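PDB 5ZHB: cellobiose 2-epimerase from Caldibacillus thermoamylovorans, which catalyses the 2-epimerization of cellobiose, interconverting the glucose and mannose forms of the sugar at its reducing end. Local coordinates for residues E174-H186 with L228-I240. Sequence-based numbering, arbitrary orientation.
Sequences ENGVIADITMNTH and LQVFFNNHWESII
D180 and I181 both donate their backbone N-H to one acceptor, F232 O, forming a classic beta bulge. D180 N lies 3.0 Å from F232 O, nearly in line with the carbonyl bond. I181 N comes from above the carbonyl plane. F232 N returns a bond to I181 O, and M183 N donates to V230 O at 3.1 Å, almost straight (171° at the hydrogen). V230 O also takes a bond from a water that accepts from N184 N. I181 and F232 are the hydrogen-bonded pair of a two-stranded antiparallel sheet. This small sheet joins two inter-helix loops of the (α/α)6 barrel of the N-acylglucosamine 2-epimerase family, and strand 181-182 runs straight into helix 183-199. T182 OG1 caps that helix by accepting from T185 N and also bonds E158. With I181 CG1 beside the backbone N (chi1 -70°), CG2 is turned over one face of the W236 six-membered ring, 3.6 Å from its centroid. The far edge of the same indole points into the face of H186, a T-shaped pair with planes 62° apart. H186 ND1 donates to T182 O, 2.6 Å away near the ring plane, fixing the ring's turn. W236 NE1 bonds N154 O. A leucine in place of W236 would probably leave N154 O without this donor and H186 without its aromatic edge. Beside F231, T182 CG2 meets the ring edge, 3.8 Å from F231 CD1.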
ATOM      1  N   GLU A 174      12.325  -8.094 -16.312  1.00133.88           N
ATOM      2  CA  GLU A 174      11.815  -9.300 -15.664  1.00125.92           C
ATOM      3  C   GLU A 174      10.711  -9.969 -16.486  1.00131.57           C
ATOM      4  O   GLU A 174      10.836 -11.137 -16.857  1.00126.70           O
ATOM      5  CB  GLU A 174      11.351  -8.964 -14.248  1.00111.59           C
ATOM      6  CG  GLU A 174      11.138 -10.194 -13.374  1.00100.37           C
ATOM      7  CD  GLU A 174      10.948  -9.831 -11.918  1.00 94.66           C
ATOM      8  OE1 GLU A 174      11.027  -8.625 -11.607  1.00 98.62           O
ATOM      9  OE2 GLU A 174      10.726 -10.743 -11.099  1.00 88.46           O
ATOM     10  N   ASN A 175       9.616  -9.227 -16.715  1.00130.89           N
ATOM     11  CA  ASN A 175       8.536  -9.618 -17.608  1.00120.73           C
ATOM     12  C   ASN A 175       9.087 -10.423 -18.787  1.00122.19           C
ATOM     13  O   ASN A 175       8.642 -11.544 -19.025  1.00127.89           O
ATOM     14  CB  ASN A 175       7.749  -8.396 -18.087  1.00109.17           C
ATOM     15  CG  ASN A 175       6.974  -7.668 -17.008  1.00 98.90           C
ATOM     16  OD1 ASN A 175       6.636  -6.492 -17.187  1.00100.95           O
ATOM     17  ND2 ASN A 175       6.668  -8.313 -15.892  1.00 87.41           N
ATOM     18  N   GLY A 176      10.065  -9.856 -19.508  1.00117.93           N
ATOM     19  CA  GLY A 176      10.569 -10.454 -20.735  1.00112.57           C
ATOM     20  C   GLY A 176       9.818  -9.894 -21.939  1.00111.14           C
ATOM     21  O   GLY A 176      10.438  -9.380 -22.868  1.00112.73           O
ATOM     22  N   VAL A 177       8.484 -10.046 -21.918  1.00108.29           N
ATOM     23  CA  VAL A 177       7.566  -9.164 -22.626  1.00105.64           C
ATOM     24  C   VAL A 177       6.933  -8.250 -21.575  1.00 98.35           C
ATOM     25  O   VAL A 177       6.268  -8.728 -20.659  1.00106.74           O
ATOM     26  CB  VAL A 177       6.483  -9.890 -23.457  1.00 98.97           C
ATOM     27  CG1 VAL A 177       5.413 -10.559 -22.592  1.00 97.97           C
ATOM     28  CG2 VAL A 177       5.837  -8.963 -24.483  1.00 89.70           C
ATOM     29  N   ILE A 178       7.143  -6.935 -21.717  1.00 85.55           N
ATOM     30  CA  ILE A 178       6.817  -5.991 -20.659  1.00 76.81           C
ATOM     31  C   ILE A 178       5.327  -5.644 -20.686  1.00 59.79           C
ATOM     32  O   ILE A 178       4.670  -5.699 -21.726  1.00 58.79           O
ATOM     33  CB  ILE A 178       7.708  -4.724 -20.682  1.00 78.13           C
ATOM     34  CG1 ILE A 178       8.090  -4.227 -22.090  1.00 81.44           C
ATOM     35  CG2 ILE A 178       8.954  -4.938 -19.820  1.00 79.78           C
ATOM     36  CD1 ILE A 178       6.919  -3.824 -22.972  1.00 84.67           C
ATOM     37  N   ALA A 179       4.819  -5.285 -19.500  1.00 47.42           N
ATOM     38  CA  ALA A 179       3.450  -4.827 -19.312  1.00 37.94           C
ATOM     39  C   ALA A 179       3.361  -3.352 -19.678  1.00 35.85           C
ATOM     40  O   ALA A 179       4.259  -2.597 -19.321  1.00 34.40           O
ATOM     41  CB  ALA A 179       3.034  -5.028 -17.880  1.00 34.83           C
ATOM     42  N   ASP A 180       2.260  -2.968 -20.335  1.00 30.89           N
ATOM     43  CA  ASP A 180       1.911  -1.574 -20.592  1.00 30.02           C
ATOM     44  C   ASP A 180       1.033  -1.004 -19.482  1.00 28.84           C
ATOM     45  O   ASP A 180       0.951   0.216 -19.279  1.00 27.10           O
ATOM     46  CB  ASP A 180       1.176  -1.479 -21.923  1.00 34.01           C
ATOM     47  CG  ASP A 180       1.947  -2.086 -23.092  1.00 38.50           C
ATOM     48  OD1 ASP A 180       3.044  -1.568 -23.397  1.00 34.30           O
ATOM     49  OD2 ASP A 180       1.483  -3.112 -23.644  1.00 42.49           O
ATOM     50  N   ILE A 181       0.236  -1.888 -18.867  1.00 27.99           N
ATOM     51  CA  ILE A 181      -0.758  -1.480 -17.889  1.00 28.52           C
ATOM     52  C   ILE A 181      -0.595  -2.441 -16.716  1.00 24.10           C
ATOM     53  O   ILE A 181      -0.339  -3.622 -16.930  1.00 27.40           O
ATOM     54  CB  ILE A 181      -2.194  -1.505 -18.456  1.00 29.43           C
ATOM     55  CG1 ILE A 181      -2.449  -0.408 -19.507  1.00 30.92           C
ATOM     56  CG2 ILE A 181      -3.213  -1.415 -17.313  1.00 29.76           C
ATOM     57  CD1 ILE A 181      -3.773  -0.540 -20.252  1.00 32.28           C
ATOM     58  N   THR A 182      -0.657  -1.911 -15.483  1.00 26.72           N
ATOM     59  CA  THR A 182      -0.591  -2.755 -14.292  1.00 21.52           C
ATOM     60  C   THR A 182      -1.782  -2.493 -13.369  1.00 20.01           C
ATOM     61  O   THR A 182      -2.232  -1.368 -13.142  1.00 20.87           O
ATOM     62  CB  THR A 182       0.742  -2.646 -13.535  1.00 21.28           C
ATOM     63  OG1 THR A 182       0.803  -1.438 -12.766  1.00 20.75           O
ATOM     64  CG2 THR A 182       1.933  -2.813 -14.461  1.00 20.57           C
ATOM     65  N   MET A 183      -2.242  -3.605 -12.780  1.00 21.28           N
ATOM     66  CA  MET A 183      -3.211  -3.622 -11.703  1.00 19.49           C
ATOM     67  C   MET A 183      -2.650  -2.837 -10.528  1.00 18.34           C
ATOM     68  O   MET A 183      -3.358  -2.017  -9.926  1.00 20.14           O
ATOM     69  CB  MET A 183      -3.526  -5.089 -11.345  1.00 19.58           C
ATOM     70  CG  MET A 183      -4.399  -5.308 -10.126  1.00 21.93           C
ATOM     71  SD  MET A 183      -3.479  -5.274  -8.566  1.00 23.13           S
ATOM     72  CE  MET A 183      -2.559  -6.797  -8.702  1.00 22.35           C
ATOM     73  N   ASN A 184      -1.368  -3.052 -10.242  1.00 19.08           N
ATOM     74  CA  ASN A 184      -0.788  -2.450  -9.039  1.00 21.11           C
ATOM     75  C   ASN A 184      -0.920  -0.930  -9.068  1.00 18.33           C
ATOM     76  O   ASN A 184      -1.315  -0.323  -8.072  1.00 17.83           O
ATOM     77  CB  ASN A 184       0.651  -2.898  -8.827  1.00 22.17           C
ATOM     78  CG  ASN A 184       1.171  -2.464  -7.475  1.00 26.16           C
ATOM     79  OD1 ASN A 184       0.684  -2.936  -6.445  1.00 24.18           O
ATOM     80  ND2 ASN A 184       2.102  -1.518  -7.479  1.00 28.89           N
ATOM     81  N   THR A 185      -0.541  -0.292 -10.198  1.00 18.86           N
ATOM     82  CA  THR A 185      -0.606   1.167 -10.289  1.00 18.46           C
ATOM     83  C   THR A 185      -2.045   1.657 -10.153  1.00 19.15           C
ATOM     84  O   THR A 185      -2.308   2.590  -9.415  1.00 18.70           O
ATOM     85  CB  THR A 185       0.025   1.653 -11.598  1.00 20.70           C
ATOM     86  OG1 THR A 185       1.407   1.322 -11.541  1.00 20.71           O
ATOM     87  CG2 THR A 185      -0.104   3.156 -11.772  1.00 22.95           C
ATOM     88  N   HIS A 186      -2.995   0.973 -10.822  1.00 18.38           N
ATOM     89  CA  HIS A 186      -4.401   1.327 -10.748  1.00 20.02           C
ATOM     90  C   HIS A 186      -4.925   1.215  -9.317  1.00 19.03           C
ATOM     91  O   HIS A 186      -5.710   2.058  -8.869  1.00 20.09           O
ATOM     92  CB  HIS A 186      -5.168   0.488 -11.785  1.00 22.44           C
ATOM     93  CG  HIS A 186      -4.906   0.999 -13.173  1.00 24.51           C
ATOM     94  ND1 HIS A 186      -3.785   0.644 -13.892  1.00 23.79           N
ATOM     95  CD2 HIS A 186      -5.604   1.877 -13.954  1.00 25.24           C
ATOM     96  CE1 HIS A 186      -3.804   1.289 -15.069  1.00 24.57           C
ATOM     97  NE2 HIS A 186      -4.900   2.045 -15.135  1.00 23.59           N
ATOM     98  N   LEU A 228      -8.033 -11.333  -9.524  1.00 30.47           N
ATOM     99  CA  LEU A 228      -7.580 -10.173 -10.259  1.00 27.43           C
ATOM    100  C   LEU A 228      -6.471 -10.624 -11.190  1.00 23.31           C
ATOM    101  O   LEU A 228      -5.664 -11.470 -10.842  1.00 26.68           O
ATOM    102  CB  LEU A 228      -7.079  -9.089  -9.312  1.00 30.64           C
ATOM    103  CG  LEU A 228      -8.109  -8.519  -8.342  1.00 30.18           C
ATOM    104  CD1 LEU A 228      -7.475  -7.326  -7.691  1.00 31.43           C
ATOM    105  CD2 LEU A 228      -9.422  -8.147  -9.002  1.00 31.46           C
ATOM    106  N   GLN A 229      -6.407 -10.027 -12.366  1.00 24.57           N
ATOM    107  CA  GLN A 229      -5.247 -10.196 -13.226  1.00 25.65           C
ATOM    108  C   GLN A 229      -4.273  -9.051 -12.918  1.00 25.33           C
ATOM    109  O   GLN A 229      -4.676  -8.027 -12.383  1.00 25.96           O
ATOM    110  CB  GLN A 229      -5.724 -10.271 -14.684  1.00 27.82           C
ATOM    111  CG  GLN A 229      -6.771 -11.367 -14.912  1.00 30.70           C
ATOM    112  CD  GLN A 229      -7.569 -11.180 -16.190  1.00 37.17           C
ATOM    113  OE1 GLN A 229      -7.342 -11.886 -17.175  1.00 40.83           O
ATOM    114  NE2 GLN A 229      -8.487 -10.219 -16.210  1.00 35.69           N
ATOM    115  N   VAL A 230      -3.010  -9.236 -13.283  1.00 25.95           N
ATOM    116  CA  VAL A 230      -1.923  -8.441 -12.725  1.00 27.52           C
ATOM    117  C   VAL A 230      -1.284  -7.533 -13.776  1.00 24.94           C
ATOM    118  O   VAL A 230      -1.069  -6.364 -13.493  1.00 24.68           O
ATOM    119  CB  VAL A 230      -0.914  -9.336 -12.004  1.00 30.42           C
ATOM    120  CG1 VAL A 230       0.212  -8.524 -11.352  1.00 30.57           C
ATOM    121  CG2 VAL A 230      -1.628 -10.172 -10.946  1.00 30.67           C
ATOM    122  N   PHE A 231      -0.978  -8.061 -14.966  1.00 26.18           N
ATOM    123  CA  PHE A 231      -0.222  -7.349 -15.992  1.00 25.32           C
ATOM    124  C   PHE A 231      -0.957  -7.464 -17.325  1.00 31.01           C
ATOM    125  O   PHE A 231      -1.455  -8.547 -17.663  1.00 30.50           O
ATOM    126  CB  PHE A 231       1.165  -7.967 -16.129  1.00 27.90           C
ATOM    127  CG  PHE A 231       2.057  -7.834 -14.910  1.00 26.98           C
ATOM    128  CD1 PHE A 231       2.340  -6.579 -14.387  1.00 29.94           C
ATOM    129  CD2 PHE A 231       2.624  -8.955 -14.307  1.00 29.70           C
ATOM    130  CE1 PHE A 231       3.164  -6.452 -13.283  1.00 27.21           C
ATOM    131  CE2 PHE A 231       3.452  -8.821 -13.194  1.00 30.65           C
ATOM    132  CZ  PHE A 231       3.709  -7.561 -12.686  1.00 30.02           C
ATOM    133  N   PHE A 232      -1.045  -6.334 -18.030  1.00 27.89           N
ATOM    134  CA  PHE A 232      -1.854  -6.190 -19.229  1.00 29.69           C
ATOM    135  C   PHE A 232      -1.032  -5.522 -20.330  1.00 34.80           C
ATOM    136  O   PHE A 232      -0.074  -4.787 -20.058  1.00 31.67           O
ATOM    137  CB  PHE A 232      -3.061  -5.283 -18.977  1.00 29.05           C
ATOM    138  CG  PHE A 232      -3.890  -5.761 -17.797  1.00 31.20           C
ATOM    139  CD1 PHE A 232      -3.531  -5.421 -16.497  1.00 28.34           C
ATOM    140  CD2 PHE A 232      -4.973  -6.617 -17.989  1.00 30.14           C
ATOM    141  CE1 PHE A 232      -4.233  -5.927 -15.415  1.00 29.62           C
ATOM    142  CE2 PHE A 232      -5.681  -7.112 -16.909  1.00 29.19           C
ATOM    143  CZ  PHE A 232      -5.317  -6.756 -15.624  1.00 32.27           C
ATOM    144  N   ASN A 233      -1.468  -5.782 -21.570  1.00 34.51           N
ATOM    145  CA  ASN A 233      -1.062  -5.022 -22.735  1.00 37.39           C
ATOM    146  C   ASN A 233      -1.972  -3.797 -22.858  1.00 36.28           C
ATOM    147  O   ASN A 233      -2.888  -3.608 -22.055  1.00 35.61           O
ATOM    148  CB  ASN A 233      -1.021  -5.940 -23.958  1.00 40.72           C
ATOM    149  CG  ASN A 233      -2.382  -6.391 -24.440  1.00 38.15           C
ATOM    150  OD1 ASN A 233      -3.410  -5.781 -24.125  1.00 40.96           O
ATOM    151  ND2 ASN A 233      -2.407  -7.430 -25.264  1.00 42.74           N
ATOM    152  N   ASN A 234      -1.744  -2.984 -23.900  1.00 35.75           N
ATOM    153  CA  ASN A 234      -2.482  -1.750 -24.101  1.00 37.16           C
ATOM    154  C   ASN A 234      -3.948  -1.990 -24.449  1.00 38.15           C
ATOM    155  O   ASN A 234      -4.725  -1.041 -24.461  1.00 41.18           O
ATOM    156  CB  ASN A 234      -1.825  -0.889 -25.174  1.00 45.80           C
ATOM    157  CG  ASN A 234      -0.773   0.002 -24.564  1.00 51.03           C
ATOM    158  OD1 ASN A 234      -1.059   0.729 -23.599  1.00 46.95           O
ATOM    159  ND2 ASN A 234       0.442  -0.067 -25.086  1.00 53.30           N
ATOM    160  N   HIS A 235      -4.323  -3.241 -24.733  1.00 37.65           N
ATOM    161  CA  HIS A 235      -5.720  -3.559 -24.987  1.00 44.76           C
ATOM    162  C   HIS A 235      -6.401  -4.081 -23.721  1.00 43.60           C
ATOM    163  O   HIS A 235      -7.492  -4.633 -23.813  1.00 36.55           O
ATOM    164  CB  HIS A 235      -5.829  -4.551 -26.152  1.00 49.43           C
ATOM    165  CG  HIS A 235      -5.564  -3.884 -27.460  1.00 61.89           C
ATOM    166  ND1 HIS A 235      -4.637  -4.337 -28.373  1.00 60.03           N
ATOM    167  CD2 HIS A 235      -6.074  -2.746 -27.967  1.00 65.74           C
ATOM    168  CE1 HIS A 235      -4.616  -3.514 -29.412  1.00 64.67           C
ATOM    169  NE2 HIS A 235      -5.480  -2.541 -29.189  1.00 69.10           N
ATOM    170  N   TRP A 236      -5.740  -3.930 -22.554  1.00 35.52           N
ATOM    171  CA  TRP A 236      -6.253  -4.393 -21.274  1.00 30.92           C
ATOM    172  C   TRP A 236      -6.457  -5.899 -21.302  1.00 30.80           C
ATOM    173  O   TRP A 236      -7.310  -6.428 -20.603  1.00 33.92           O
ATOM    174  CB  TRP A 236      -7.544  -3.671 -20.863  1.00 30.39           C
ATOM    175  CG  TRP A 236      -7.429  -2.398 -20.064  1.00 30.39           C
ATOM    176  CD1 TRP A 236      -7.701  -1.136 -20.498  1.00 31.21           C
ATOM    177  CD2 TRP A 236      -7.081  -2.271 -18.661  1.00 30.63           C
ATOM    178  NE1 TRP A 236      -7.533  -0.228 -19.484  1.00 35.14           N
ATOM    179  CE2 TRP A 236      -7.157  -0.896 -18.344  1.00 31.06           C
ATOM    180  CE3 TRP A 236      -6.701  -3.173 -17.658  1.00 28.82           C
ATOM    181  CZ2 TRP A 236      -6.878  -0.415 -17.066  1.00 31.55           C
ATOM    182  CZ3 TRP A 236      -6.414  -2.690 -16.397  1.00 28.45           C
ATOM    183  CH2 TRP A 236      -6.529  -1.339 -16.101  1.00 27.67           C
ATOM    184  N   GLU A 237      -5.620  -6.600 -22.061  1.00 39.14           N
ATOM    185  CA  GLU A 237      -5.628  -8.044 -22.061  1.00 44.13           C
ATOM    186  C   GLU A 237      -4.487  -8.516 -21.171  1.00 42.15           C
ATOM    187  O   GLU A 237      -3.349  -8.102 -21.343  1.00 37.58           O
ATOM    188  CB  GLU A 237      -5.491  -8.562 -23.493  1.00 48.53           C
ATOM    189  CG  GLU A 237      -6.616  -8.077 -24.405  1.00 54.16           C
ATOM    190  CD  GLU A 237      -6.526  -8.481 -25.871  1.00 58.83           C
ATOM    191  OE1 GLU A 237      -5.453  -8.920 -26.342  1.00 59.18           O
ATOM    192  OE2 GLU A 237      -7.586  -8.383 -26.531  1.00 64.02           O
ATOM    193  N   SER A 238      -4.799  -9.423 -20.254  1.00 38.30           N
ATOM    194  CA  SER A 238      -3.805  -9.943 -19.343  1.00 39.36           C
ATOM    195  C   SER A 238      -2.737 -10.723 -20.117  1.00 40.83           C
ATOM    196  O   SER A 238      -3.045 -11.459 -21.048  1.00 41.24           O
ATOM    197  CB  SER A 238      -4.489 -10.751 -18.273  1.00 34.56           C
ATOM    198  OG  SER A 238      -3.543 -11.528 -17.559  1.00 34.31           O
ATOM    199  N   ILE A 239      -1.461 -10.571 -19.743  1.00 37.32           N
ATOM    200  CA  ILE A 239      -0.379 -11.150 -20.530  1.00 40.31           C
ATOM    201  C   ILE A 239       0.414 -12.183 -19.743  1.00 40.60           C
ATOM    202  O   ILE A 239       1.359 -12.740 -20.287  1.00 40.39           O
ATOM    203  CB  ILE A 239       0.554 -10.065 -21.096  1.00 44.90           C
ATOM    204  CG1 ILE A 239       1.165  -9.194 -20.005  1.00 48.01           C
ATOM    205  CG2 ILE A 239      -0.195  -9.221 -22.124  1.00 47.93           C
ATOM    206  CD1 ILE A 239       2.282  -8.285 -20.496  1.00 53.27           C
ATOM    207  N   ILE A 240       0.075 -12.410 -18.468  1.00 38.84           N
ATOM    208  CA  ILE A 240       0.797 -13.383 -17.661  1.00 43.18           C
ATOM    209  C   ILE A 240      -0.221 -14.160 -16.830  1.00 36.14           C
ATOM    210  O   ILE A 240      -1.234 -13.620 -16.389  1.00 32.23           O
ATOM    211  CB  ILE A 240       1.863 -12.730 -16.747  1.00 49.06           C
ATOM    212  CG1 ILE A 240       2.834 -11.832 -17.515  1.00 57.46           C
ATOM    213  CG2 ILE A 240       2.634 -13.793 -15.953  1.00 52.28           C
ATOM    214  CD1 ILE A 240       3.857 -12.573 -18.364  1.00 56.83           C
TER
HETATM  215  O   HOH W   1       0.340  -5.139 -11.281  1.00 22.04           O